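Local coordinates for putative fimbrial associated sortase-like protein (Corynebacterium diphtheriae, PDB 6BWE) that probably acts as a class C (pilin) sortase, a membrane-bound cysteine transpeptidase that cross-links pilins, present here as its catalytic domain with an altered lid, at residues 32-37 with 66-71; 146-151 with 159-164; 180-185 with 203-208. The protein carries 2 engineered substitutions. All blocks are in the same frame, centred on the assembly; numbering follows the deposited sequence.

Interaction 1. Residues 32-37 with 66-71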
# COMPACT_ATOMS: atom_id res chain seq x y z
N GLU A 32 -12.62 -11.96 10.64
CA GLU A 32 -11.88 -12.76 9.70
C GLU A 32 -11.78 -12.05 8.35
O GLU A 32 -10.72 -12.02 7.73
CB GLU A 32 -12.52 -14.15 9.54
CG GLU A 32 -11.98 -15.15 10.56
CD GLU A 32 -10.50 -15.48 10.31
OE1 GLU A 32 -10.19 -16.14 9.28
OE2 GLU A 32 -9.64 -15.02 11.12
N ALA A 33 -12.91 -11.52 7.89
CA ALA A 33 -12.89 -10.77 6.62
C ALA A 33 -11.92 -9.60 6.67
O ALA A 33 -11.24 -9.30 5.67
CB ALA A 33 -14.28 -10.28 6.25
N ALA A 34 -11.86 -8.91 7.80
CA ALA A 34 -10.93 -7.77 7.92
C ALA A 34 -9.46 -8.19 7.98
O ALA A 34 -8.58 -7.48 7.47
CB ALA A 34 -11.26 -6.95 9.13
N ARG A 35 -9.20 -9.29 8.63
CA ARG A 35 -7.84 -9.88 8.59
C ARG A 35 -7.43 -10.28 7.16
O ARG A 35 -6.30 -10.04 6.76
CB ARG A 35 -7.73 -11.11 9.48
CG ARG A 35 -7.78 -10.82 10.95
CD ARG A 35 -7.73 -12.12 11.75
NE ARG A 35 -8.22 -11.80 13.09
CZ ARG A 35 -9.33 -12.28 13.66
NH1 ARG A 35 -10.11 -13.18 13.07
NH2 ARG A 35 -9.63 -11.85 14.88
N GLN A 36 -8.35 -10.87 6.40
CA GLN A 36 -8.10 -11.16 4.98
C GLN A 36 -7.81 -9.86 4.17
O GLN A 36 -6.84 -9.80 3.37
CB GLN A 36 -9.29 -11.91 4.38
CG GLN A 36 -9.13 -12.17 2.88
CD GLN A 36 -10.22 -13.01 2.27
OE1 GLN A 36 -9.98 -14.13 1.78
NE2 GLN A 36 -11.40 -12.47 2.23
N TYR A 37 -8.64 -8.84 4.38
CA TYR A 37 -8.42 -7.53 3.76
C TYR A 37 -6.99 -7.04 4.07
O TYR A 37 -6.24 -6.65 3.16
CB TYR A 37 -9.48 -6.49 4.20
CG TYR A 37 -9.12 -5.10 3.75
CD1 TYR A 37 -9.50 -4.63 2.52
CD2 TYR A 37 -8.30 -4.29 4.53
CE1 TYR A 37 -9.11 -3.38 2.07
CE2 TYR A 37 -7.90 -3.04 4.10
CZ TYR A 37 -8.29 -2.58 2.88
OH TYR A 37 -7.88 -1.32 2.48
N GLN A 66 -16.64 -1.83 2.74
CA GLN A 66 -17.44 -2.97 3.21
C GLN A 66 -16.89 -3.62 4.48
O GLN A 66 -17.61 -4.35 5.17
CB GLN A 66 -17.53 -4.02 2.09
CG GLN A 66 -18.20 -3.51 0.84
CD GLN A 66 -18.22 -4.61 -0.21
OE1 GLN A 66 -18.79 -5.68 0.03
NE2 GLN A 66 -17.59 -4.38 -1.34
N GLN A 67 -15.62 -3.37 4.82
CA GLN A 67 -15.03 -4.07 5.97
C GLN A 67 -15.50 -3.38 7.25
O GLN A 67 -15.72 -2.17 7.27
CB GLN A 67 -13.52 -4.09 5.93
CG GLN A 67 -12.94 -4.73 4.65
CD GLN A 67 -13.36 -6.17 4.45
OE1 GLN A 67 -13.57 -6.92 5.43
NE2 GLN A 67 -13.43 -6.61 3.18
N LEU A 68 -15.61 -4.18 8.30
CA LEU A 68 -16.08 -3.75 9.59
C LEU A 68 -17.44 -3.05 9.51
O LEU A 68 -17.71 -2.11 10.26
CB LEU A 68 -15.03 -2.89 10.31
CG LEU A 68 -13.65 -3.55 10.48
CD1 LEU A 68 -12.69 -2.58 11.10
CD2 LEU A 68 -13.75 -4.79 11.33
N ASN A 69 -18.31 -3.54 8.63
CA ASN A 69 -19.59 -2.87 8.35
C ASN A 69 -20.62 -3.88 7.87
O ASN A 69 -21.18 -3.76 6.76
CB ASN A 69 -19.32 -1.82 7.31
CG ASN A 69 -20.52 -0.99 6.92
OD1 ASN A 69 -21.51 -0.88 7.66
ND2 ASN A 69 -20.41 -0.34 5.75
N PRO A 70 -20.92 -4.89 8.70
CA PRO A 70 -21.88 -5.92 8.29
C PRO A 70 -23.30 -5.34 8.20
O PRO A 70 -24.10 -5.85 7.47
CB PRO A 70 -21.81 -6.93 9.45
CG PRO A 70 -21.43 -6.11 10.60
CD PRO A 70 -20.38 -5.18 10.03
N GLN A 71 -23.57 -4.28 8.93
CA GLN A 71 -24.82 -3.58 8.85
C GLN A 71 -24.94 -2.80 7.51
O GLN A 71 -26.01 -2.30 7.22
CB GLN A 71 -25.04 -2.70 10.11
CG GLN A 71 -24.10 -1.48 10.32
CD GLN A 71 -22.72 -1.78 10.91
OE1 GLN A 71 -22.20 -2.90 10.81
NE2 GLN A 71 -22.12 -0.77 11.52
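The phenol ring of Tyr37 and the carboxamide of Gln67 lie with their planes 28° apart, and the Gln67 chain crosses the root of the ring obliquely, Gln67 CG 3.9 Å from Tyr37 CG. Tyr37 CG is anti to the backbone N (chi1 170°), which places the ring beside Gln67 CG, while Gln67 bends at chi2 (-60°), which folds its amide back against Tyr37 CB. Gln67 OE1 then sits 3.5 Å from Ala33 CB. Gln67 OE1 is also 3.3 Å from Ala33 O, a meeting of two acceptors and no bond, and that carbonyl is already engaged by Tyr37 N within the helix. The amide is held from its other end, NE2 bonding to Asp63. Small alanines suit this helix surface because the turn can come close: Leu68 CD2 packs at 4.0 Å from Ala34 CB. Gln67 and Leu68 are the central residues of a type II turn from Gln66 to Asn69, in the loop between helix 59-66 and strand 77-83. The contact thereby seats this turn on helix 24-39, where Leu68 also meets Val30 and Tyr37 packs on Pro60 of the second subunit.

Interaction 2. Residues 146-151 with 159-164; sequences DPIYIT and YEVDAI
Ile148 lies across Val161 at an oblique angle, its CD1 tip 3.7 Å from the CG2 branch of Val161. Its CG1 is anti to the carbonyl carbon (chi1 -65°) and the chain runs on nearly extended, which carries the methyl along to a residue beyond its own cross-strand partner, Tyr159. Ile150 has the same first torsion, and its CD1 approaches CE2 of the Tyr159 ring at 4.1 Å. Branched aliphatic residues suit these places because beta carbons with two substituents fit the extended backbone and fill the buried side of the sheet, where Ile148 and Ile150 also meet Ile184. The Tyr159 ring lies on the same face and extends its hydroxyl to Asp182, to which it is bonded.

Underneath the side chains the backbones hold the register. Ile148 and Tyr159 form a hydrogen-bonded antiparallel pair with two bonds of 2.8 Å: Tyr159 N reaches Ile148 O almost along the C=O axis, whereas Ile148 N approaches Tyr159 O from 31° above the carbonyl plane. A third bond, from Val161 N to Asp146 O at 3.0 Å, lies in the carbonyl plane. Pro147 has no N-H to give, and it occupies the non-hydrogen-bonded pair with Glu160, where the partner strand asks for none; its CA instead makes a C-H...O contact with Tyr159 O at 3.3 Å. The carboxylate of Asp146 has its own partners in Thr85 and the backbone N of Lys143.

On its other edge strand 155-167 pairs with strand 198-206, and there Asp162 and Ala163 both face Arg202, a classic beta bulge. The whole is a twisted antiparallel beta hairpin, strand 147-152 with strand 155-167, within the beta-barrel fold of sortases.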
# COMPACT_ATOMS: atom_id res chain seq x y z
N ASP A 146 1.89 4.14 28.32
CA ASP A 146 0.45 4.32 28.53
C ASP A 146 -0.32 3.28 27.71
O ASP A 146 0.12 2.90 26.63
CB ASP A 146 -0.01 5.72 28.14
CG ASP A 146 0.38 6.80 29.18
OD1 ASP A 146 0.99 6.49 30.25
OD2 ASP A 146 -0.00 7.97 28.91
N PRO A 147 -1.47 2.80 28.21
CA PRO A 147 -2.25 1.85 27.43
C PRO A 147 -3.26 2.52 26.47
O PRO A 147 -3.78 3.62 26.75
CB PRO A 147 -3.01 1.08 28.50
CG PRO A 147 -3.27 2.11 29.54
CD PRO A 147 -2.02 2.94 29.57
N ILE A 148 -3.50 1.84 25.37
CA ILE A 148 -4.51 2.22 24.37
C ILE A 148 -5.36 0.99 24.13
O ILE A 148 -4.80 -0.09 23.90
CB ILE A 148 -3.83 2.62 23.06
CG1 ILE A 148 -2.99 3.91 23.26
CG2 ILE A 148 -4.84 2.82 21.94
CD1 ILE A 148 -1.95 4.10 22.18
N TYR A 149 -6.69 1.12 24.19
CA TYR A 149 -7.60 -0.01 23.98
C TYR A 149 -8.44 0.20 22.73
O TYR A 149 -9.11 1.24 22.61
CB TYR A 149 -8.53 -0.18 25.17
CG TYR A 149 -7.80 -0.36 26.50
CD1 TYR A 149 -7.52 -1.62 26.99
CD2 TYR A 149 -7.34 0.74 27.21
CE1 TYR A 149 -6.86 -1.79 28.22
CE2 TYR A 149 -6.67 0.59 28.41
CZ TYR A 149 -6.43 -0.68 28.92
OH TYR A 149 -5.73 -0.81 30.11
N ILE A 150 -8.46 -0.77 21.82
CA ILE A 150 -9.28 -0.68 20.63
C ILE A 150 -10.37 -1.72 20.78
O ILE A 150 -10.08 -2.88 21.03
CB ILE A 150 -8.46 -0.94 19.34
CG1 ILE A 150 -7.50 0.23 19.13
CG2 ILE A 150 -9.42 -1.04 18.15
CD1 ILE A 150 -6.53 0.03 18.02
N THR A 151 -11.61 -1.29 20.64
CA THR A 151 -12.73 -2.21 20.63
C THR A 151 -13.27 -2.31 19.22
O THR A 151 -13.58 -1.31 18.61
CB THR A 151 -13.80 -1.79 21.62
OG1 THR A 151 -13.21 -1.68 22.94
CG2 THR A 151 -14.91 -2.81 21.69
N TYR A 159 -2.91 -2.06 23.46
CA TYR A 159 -1.61 -1.64 22.96
C TYR A 159 -0.93 -0.82 24.04
O TYR A 159 -1.62 -0.24 24.89
CB TYR A 159 -1.79 -0.81 21.69
CG TYR A 159 -2.23 -1.67 20.53
CD1 TYR A 159 -1.29 -2.16 19.62
CD2 TYR A 159 -3.57 -2.04 20.38
CE1 TYR A 159 -1.67 -3.01 18.59
CE2 TYR A 159 -3.97 -2.90 19.34
CZ TYR A 159 -3.01 -3.37 18.45
OH TYR A 159 -3.33 -4.22 17.44
N GLU A 160 0.39 -0.75 23.98
CA GLU A 160 1.16 0.04 24.93
C GLU A 160 2.13 0.97 24.17
O GLU A 160 2.86 0.52 23.31
CB GLU A 160 1.89 -0.93 25.87
CG GLU A 160 3.06 -0.34 26.61
CD GLU A 160 3.71 -1.34 27.57
OE1 GLU A 160 3.01 -2.24 28.11
OE2 GLU A 160 4.93 -1.22 27.76
N VAL A 161 2.16 2.25 24.55
CA VAL A 161 2.93 3.25 23.82
C VAL A 161 4.42 3.01 23.97
O VAL A 161 4.89 2.77 25.08
CB VAL A 161 2.62 4.70 24.30
CG1 VAL A 161 3.50 5.72 23.59
CG2 VAL A 161 1.14 5.02 24.06
N ASP A 162 5.13 3.04 22.85
CA ASP A 162 6.59 2.80 22.84
C ASP A 162 7.40 3.86 22.09
O ASP A 162 8.62 3.80 22.12
CB ASP A 162 6.93 1.40 22.31
CG ASP A 162 6.43 1.16 20.89
OD1 ASP A 162 6.75 1.94 19.99
OD2 ASP A 162 5.72 0.17 20.66
N ALA A 163 6.75 4.82 21.44
CA ALA A 163 7.46 5.87 20.71
C ALA A 163 6.55 7.07 20.47
O ALA A 163 5.34 6.95 20.21
CB ALA A 163 8.05 5.37 19.40
N ILE A 164 7.15 8.24 20.60
CA ILE A 164 6.49 9.53 20.50
C ILE A 164 7.41 10.40 19.66
O ILE A 164 8.52 10.69 20.09
CB ILE A 164 6.25 10.15 21.88
CG1 ILE A 164 5.27 9.29 22.68
CG2 ILE A 164 5.69 11.56 21.74
CD1 ILE A 164 5.13 9.71 24.14

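Interaction 3. Residues 180-185 with 203-208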
# COMPACT_ATOMS: atom_id res chain seq x y z
N ASN A 180 7.30 -8.62 11.91
CA ASN A 180 7.31 -9.27 13.23
C ASN A 180 6.67 -8.48 14.40
O ASN A 180 6.86 -8.85 15.56
CB ASN A 180 8.76 -9.56 13.63
CG ASN A 180 9.48 -10.40 12.59
OD1 ASN A 180 10.51 -9.99 12.07
ND2 ASN A 180 8.91 -11.55 12.24
N LYS A 181 5.94 -7.39 14.13
CA LYS A 181 5.27 -6.64 15.22
C LYS A 181 3.83 -6.33 14.86
O LYS A 181 3.46 -6.17 13.70
CB LYS A 181 5.97 -5.31 15.53
CG LYS A 181 7.44 -5.35 15.96
CD LYS A 181 8.05 -3.96 15.80
CE LYS A 181 9.56 -3.94 15.99
NZ LYS A 181 9.94 -4.31 17.39
N ASP A 182 3.03 -6.23 15.91
CA ASP A 182 1.63 -5.83 15.84
C ASP A 182 1.62 -4.43 16.49
O ASP A 182 1.82 -4.28 17.71
CB ASP A 182 0.82 -6.89 16.59
CG ASP A 182 -0.64 -6.56 16.70
OD1 ASP A 182 -1.05 -5.42 16.42
OD2 ASP A 182 -1.39 -7.47 17.08
N GLN A 183 1.49 -3.39 15.65
CA GLN A 183 1.64 -2.00 16.08
C GLN A 183 0.47 -1.17 15.62
O GLN A 183 -0.24 -1.56 14.66
CB GLN A 183 2.87 -1.37 15.44
CG GLN A 183 4.16 -2.10 15.64
CD GLN A 183 5.30 -1.38 14.97
OE1 GLN A 183 6.04 -0.66 15.64
NE2 GLN A 183 5.44 -1.54 13.65
N ILE A 184 0.30 -0.02 16.28
CA ILE A 184 -0.59 1.06 15.81
C ILE A 184 0.11 2.40 16.02
O ILE A 184 0.95 2.53 16.92
CB ILE A 184 -1.93 1.13 16.58
CG1 ILE A 184 -1.73 1.31 18.09
CG2 ILE A 184 -2.75 -0.11 16.28
CD1 ILE A 184 -3.01 1.70 18.80
N THR A 185 -0.25 3.39 15.21
CA THR A 185 0.19 4.76 15.37
C THR A 185 -1.03 5.67 15.33
O THR A 185 -1.90 5.53 14.47
CB THR A 185 1.27 5.18 14.34
OG1 THR A 185 2.51 4.50 14.63
CG2 THR A 185 1.54 6.70 14.36
N ALA A 203 2.49 2.44 19.27
CA ALA A 203 2.24 1.48 20.35
C ALA A 203 2.25 0.07 19.83
O ALA A 203 1.98 -0.13 18.64
CB ALA A 203 0.90 1.80 20.99
N HIS A 204 2.56 -0.91 20.70
CA HIS A 204 2.65 -2.30 20.30
C HIS A 204 1.64 -3.12 21.09
O HIS A 204 1.29 -2.77 22.20
CB HIS A 204 4.09 -2.87 20.47
CG HIS A 204 4.58 -2.85 21.88
ND1 HIS A 204 5.23 -1.76 22.43
CD2 HIS A 204 4.46 -3.76 22.88
CE1 HIS A 204 5.50 -2.00 23.70
NE2 HIS A 204 5.03 -3.21 24.00
N ARG A 205 1.19 -4.22 20.51
CA ARG A 205 0.19 -5.08 21.11
C ARG A 205 0.74 -5.72 22.39
O ARG A 205 1.89 -6.13 22.43
CB ARG A 205 -0.20 -6.16 20.13
CG ARG A 205 -1.36 -7.04 20.57
CD ARG A 205 -2.72 -6.39 20.32
NE ARG A 205 -3.74 -7.39 20.59
CZ ARG A 205 -4.14 -8.35 19.75
NH1 ARG A 205 -3.69 -8.45 18.52
NH2 ARG A 205 -5.07 -9.19 20.17
N VAL A 206 -0.09 -5.82 23.42
CA VAL A 206 0.28 -6.48 24.66
C VAL A 206 -0.89 -7.32 25.10
O VAL A 206 -2.02 -7.13 24.63
CB VAL A 206 0.68 -5.48 25.78
CG1 VAL A 206 1.94 -4.74 25.41
CG2 VAL A 206 -0.45 -4.51 26.12
N ASP A 207 -0.63 -8.26 26.01
CA ASP A 207 -1.70 -9.12 26.52
C ASP A 207 -2.68 -8.26 27.32
O ASP A 207 -2.29 -7.29 27.96
CB ASP A 207 -1.15 -10.23 27.44
CG ASP A 207 -0.33 -11.27 26.69
OD1 ASP A 207 -0.45 -11.39 25.45
OD2 ASP A 207 0.41 -12.01 27.37
N LEU A 208 -3.95 -8.62 27.26
CA LEU A 208 -4.99 -7.89 27.95
C LEU A 208 -5.41 -8.66 29.19
O LEU A 208 -5.89 -9.77 29.05
CB LEU A 208 -6.20 -7.74 27.02
CG LEU A 208 -7.46 -7.17 27.66
CD1 LEU A 208 -7.17 -5.80 28.31
CD2 LEU A 208 -8.55 -7.08 26.62
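Asp182 and Arg205 both place CG anti to the backbone N (chi1 175° and -173°), and a bend at chi2 of Arg205 (81°) then curls the arginine chain over the carboxylate. Its CB and CG pack against Asp182, CB at 3.5 Å from CG of the aspartate, before NH1 returns to OD2 at 2.9 Å. That salt bridge uses the syn lone pair of OD2 and lies close to the guanidinium plane, although the two flat groups stand 76° apart; a single nitrogen therefore makes the bond. Asp182 suits this buried spot because each oxygen has further work: OD2 also accepts from Gly117 N, and OD1 pairs with the Tyr159 hydroxyl. The several donors around it would be expected to favour the ionised carboxylate.

Backbone bonding runs alongside. Arg205 N gives to Asp182 O at 2.9 Å, so this residue pair is linked through both main chain and side chains. Ile184 and Ala203 exchange two bonds as a hydrogen-bonded pair, with Ile184 CG1, in the crowded position between N and carbonyl carbon, 3.9 Å from the small Ala203 CB. Gln183 and His204 occupy the intervening non-hydrogen-bonded pair, CA atoms 4.3 Å apart, and His204 turns its ring away to bond Asp162. This antiparallel hairpin of strands 183-187 and 198-206 belongs to the core of the sortase beta-barrel.

How the interactions relate
Interactions 2 and 3 are adjacent parts of one sheet, their centres 8 Å apart, joined because strand 155-167 lies beside strand 198-206. Two probable hydrogen bonds tie them: Tyr159 OH to Asp182 OD1 at 2.8 Å and Asp162 OD2 to His204 ND1 at 2.7 Å. Interaction 1 stands apart among the N-terminal helices, its centre 23 Å from that of interaction 2 and 20 Å from that of interaction 3; the connection between its segments, which includes most of helix 59-66 and the unmodelled residues 47-53, probably carries the altered lid. None lies at the predicted catalytic His127 and Cys189, the latter oxidised to S-hydroxycysteine in this crystal, although strand 183-187 ends just before Cys189 in sequence.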